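Free serine kinase (Thermococcus kodakarensis KOD1, PDB 5X0F) phosphorylates free L-serine with ADP as phosphate donor, giving O-phospho-L-serine and AMP in the first step of cysteine biosynthesis. Local coordinates at residues Lys27-Leu32 against Glu216-Lys221. The protein carries 1 engineered substitution. Sequence-based numbering, arbitrary orientation.
Sequences KPHAQL and EVYSPK. Engineered in segment 27-32: A30 (natural residue Glu).
The Y218 ring meets the H29 imidazole at its edge, near the imidazole plane, with CD2 of Y218 4.1 Å from CD2 of H29. The Y218 ring also takes H29 O obliquely, its CD2 3.3 Å from that oxygen. The H71 ring stands edge-to-face with the imidazole. With CG between the backbone N and the carbonyl carbon (chi1 77°), the imidazole is placed with its CD2 edge toward Y218. Both imidazole nitrogens are bonded, ND1 to I67 O and NE2 to T223 OG1, which fixes the ring's rotation. H29 N is hydrogen-bonded to H71 NE2.

A single parallel beta bridge centred on A30 and Y218 joins the backbones. Y218 N donates to H29 O and Q31 N to Y218 O, each over 2.8 Å. A30 CA adds a CA-H...O contact to Y218 O. One water donates to both P28 O and E216 O.

On the V217 side, CG2 of V217 lies 3.7 Å from CG of Q31, the two side chains crossing at about a right angle. The extended Q31 chain carries OE1 to 3.7 Å from CD of P220. Shortening Q31 to an alanine would remove CG and OE1 and would probably open a gap beside V217 CG2, with P220 CD losing part of its packing.

A30 is engineered; the natural glutamate is the inferred catalytic residue. K221, H71 and T223 bind O-phospho-L-serine. The two backbone bonds tie the loop of the inferred catalytic position to the one that carries K221 and T223, and H29 links substrate-binding residues H71 and T223 directly.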
loop_
_atom_site.group_PDB
_atom_site.type_symbol
_atom_site.label_atom_id
_atom_site.label_comp_id
_atom_site.label_asym_id
_atom_site.label_seq_id
_atom_site.Cartn_x
_atom_site.Cartn_y
_atom_site.Cartn_z
ATOM N N LYS A 27 -2.583 14.889 -0.459
ATOM C CA LYS A 27 -1.237 14.408 -0.762
ATOM C C LYS A 27 -1.217 12.874 -0.711
ATOM O O LYS A 27 -1.498 12.310 0.306
ATOM C CB LYS A 27 -0.253 14.948 0.261
ATOM C CG LYS A 27 -0.194 16.453 0.229
ATOM N N PRO A 28 -0.818 12.220 -1.808
ATOM C CA PRO A 28 -0.628 10.761 -1.770
ATOM C C PRO A 28 0.622 10.373 -0.978
ATOM O O PRO A 28 1.581 11.149 -0.885
ATOM C CB PRO A 28 -0.430 10.426 -3.258
ATOM C CG PRO A 28 0.329 11.600 -3.766
ATOM C CD PRO A 28 -0.329 12.786 -3.075
ATOM N N HIS A 29 0.609 9.164 -0.432
ATOM C CA HIS A 29 1.747 8.522 0.181
ATOM C C HIS A 29 2.199 7.249 -0.535
ATOM O O HIS A 29 3.132 6.588 -0.087
ATOM C CB HIS A 29 1.453 8.270 1.668
ATOM C CG HIS A 29 0.553 7.108 1.964
ATOM N ND1 HIS A 29 -0.782 7.248 2.283
ATOM C CD2 HIS A 29 0.814 5.785 2.045
ATOM C CE1 HIS A 29 -1.313 6.062 2.511
ATOM N NE2 HIS A 29 -0.359 5.158 2.397
ATOM N N ALA A 30 1.554 6.949 -1.665
ATOM C CA ALA A 30 1.870 5.765 -2.436
ATOM C C ALA A 30 1.805 6.055 -3.923
ATOM O O ALA A 30 0.940 6.821 -4.391
ATOM C CB ALA A 30 0.884 4.641 -2.100
ATOM N N GLN A 31 2.707 5.407 -4.636
ATOM C CA GLN A 31 2.644 5.299 -6.097
ATOM C C GLN A 31 1.299 4.705 -6.544
ATOM O O GLN A 31 0.741 3.831 -5.887
ATOM C CB GLN A 31 3.783 4.440 -6.604
ATOM C CG GLN A 31 5.144 5.065 -6.391
ATOM C CD GLN A 31 6.276 4.210 -6.914
ATOM O OE1 GLN A 31 6.171 2.986 -7.011
ATOM N NE2 GLN A 31 7.372 4.849 -7.226
ATOM N N LEU A 32 0.792 5.171 -7.673
ATOM C CA LEU A 32 -0.486 4.645 -8.201
ATOM C C LEU A 32 -0.287 3.323 -8.953
ATOM O O LEU A 32 0.790 3.021 -9.441
ATOM C CB LEU A 32 -1.159 5.683 -9.104
ATOM C CG LEU A 32 -1.369 7.075 -8.493
ATOM C CD1 LEU A 32 -1.779 8.104 -9.551
ATOM C CD2 LEU A 32 -2.406 6.993 -7.377
ATOM N N GLU A 216 7.471 12.869 -1.111
ATOM C CA GLU A 216 7.852 11.513 -1.561
ATOM C C GLU A 216 6.688 10.537 -1.376
ATOM O O GLU A 216 5.722 10.845 -0.671
ATOM C CB GLU A 216 9.083 11.033 -0.798
ATOM C CG GLU A 216 10.339 11.836 -1.073
ATOM C CD GLU A 216 11.492 11.453 -0.167
ATOM O OE1 GLU A 216 11.641 10.252 0.140
ATOM O OE2 GLU A 216 12.262 12.357 0.238
ATOM N N VAL A 217 6.797 9.364 -2.004
ATOM C CA VAL A 217 5.800 8.299 -1.887
ATOM C C VAL A 217 6.443 6.934 -1.710
ATOM O O VAL A 217 7.534 6.706 -2.223
ATOM C CB VAL A 217 4.865 8.219 -3.138
ATOM C CG1 VAL A 217 3.952 9.436 -3.191
ATOM C CG2 VAL A 217 5.665 8.117 -4.446
ATOM N N TYR A 218 5.718 6.029 -1.047
ATOM C CA TYR A 218 6.062 4.588 -1.013
ATOM C C TYR A 218 5.646 3.873 -2.297
ATOM O O TYR A 218 4.841 4.385 -3.071
ATOM C CB TYR A 218 5.355 3.892 0.164
ATOM C CG TYR A 218 5.732 4.402 1.557
ATOM C CD1 TYR A 218 6.997 4.145 2.111
ATOM C CD2 TYR A 218 4.819 5.105 2.331
ATOM C CE1 TYR A 218 7.336 4.582 3.396
ATOM C CE2 TYR A 218 5.151 5.556 3.607
ATOM C CZ TYR A 218 6.402 5.283 4.142
ATOM O OH TYR A 218 6.729 5.748 5.417
ATOM N N SER A 219 6.147 2.654 -2.493
ATOM C CA SER A 219 5.594 1.762 -3.516
ATOM C C SER A 219 4.148 1.422 -3.162
ATOM O O SER A 219 3.735 1.651 -2.018
ATOM C CB SER A 219 6.407 0.467 -3.586
ATOM O OG SER A 219 7.676 0.742 -4.087
ATOM N N PRO A 220 3.375 0.874 -4.129
ATOM C CA PRO A 220 2.067 0.332 -3.755
ATOM C C PRO A 220 2.266 -0.759 -2.706
ATOM O O PRO A 220 3.380 -1.322 -2.584
ATOM C CB PRO A 220 1.528 -0.257 -5.081
ATOM C CG PRO A 220 2.289 0.451 -6.153
ATOM C CD PRO A 220 3.662 0.615 -5.552
ATOM N N LYS A 221 1.221 -1.020 -1.926
ATOM C CA LYS A 221 1.217 -2.130 -0.951
ATOM C C LYS A 221 2.320 -2.014 0.123
ATOM O O LYS A 221 2.879 -3.024 0.578
ATOM C CB LYS A 221 1.275 -3.486 -1.669
ATOM C CG LYS A 221 0.009 -3.810 -2.431
ATOM C CD LYS A 221 -1.083 -4.242 -1.468
ATOM C CE LYS A 221 -2.228 -4.888 -2.181
ATOM N NZ LYS A 221 -3.182 -3.878 -2.690
HETATM O O HOH W 1 3.738 12.617 -1.465
#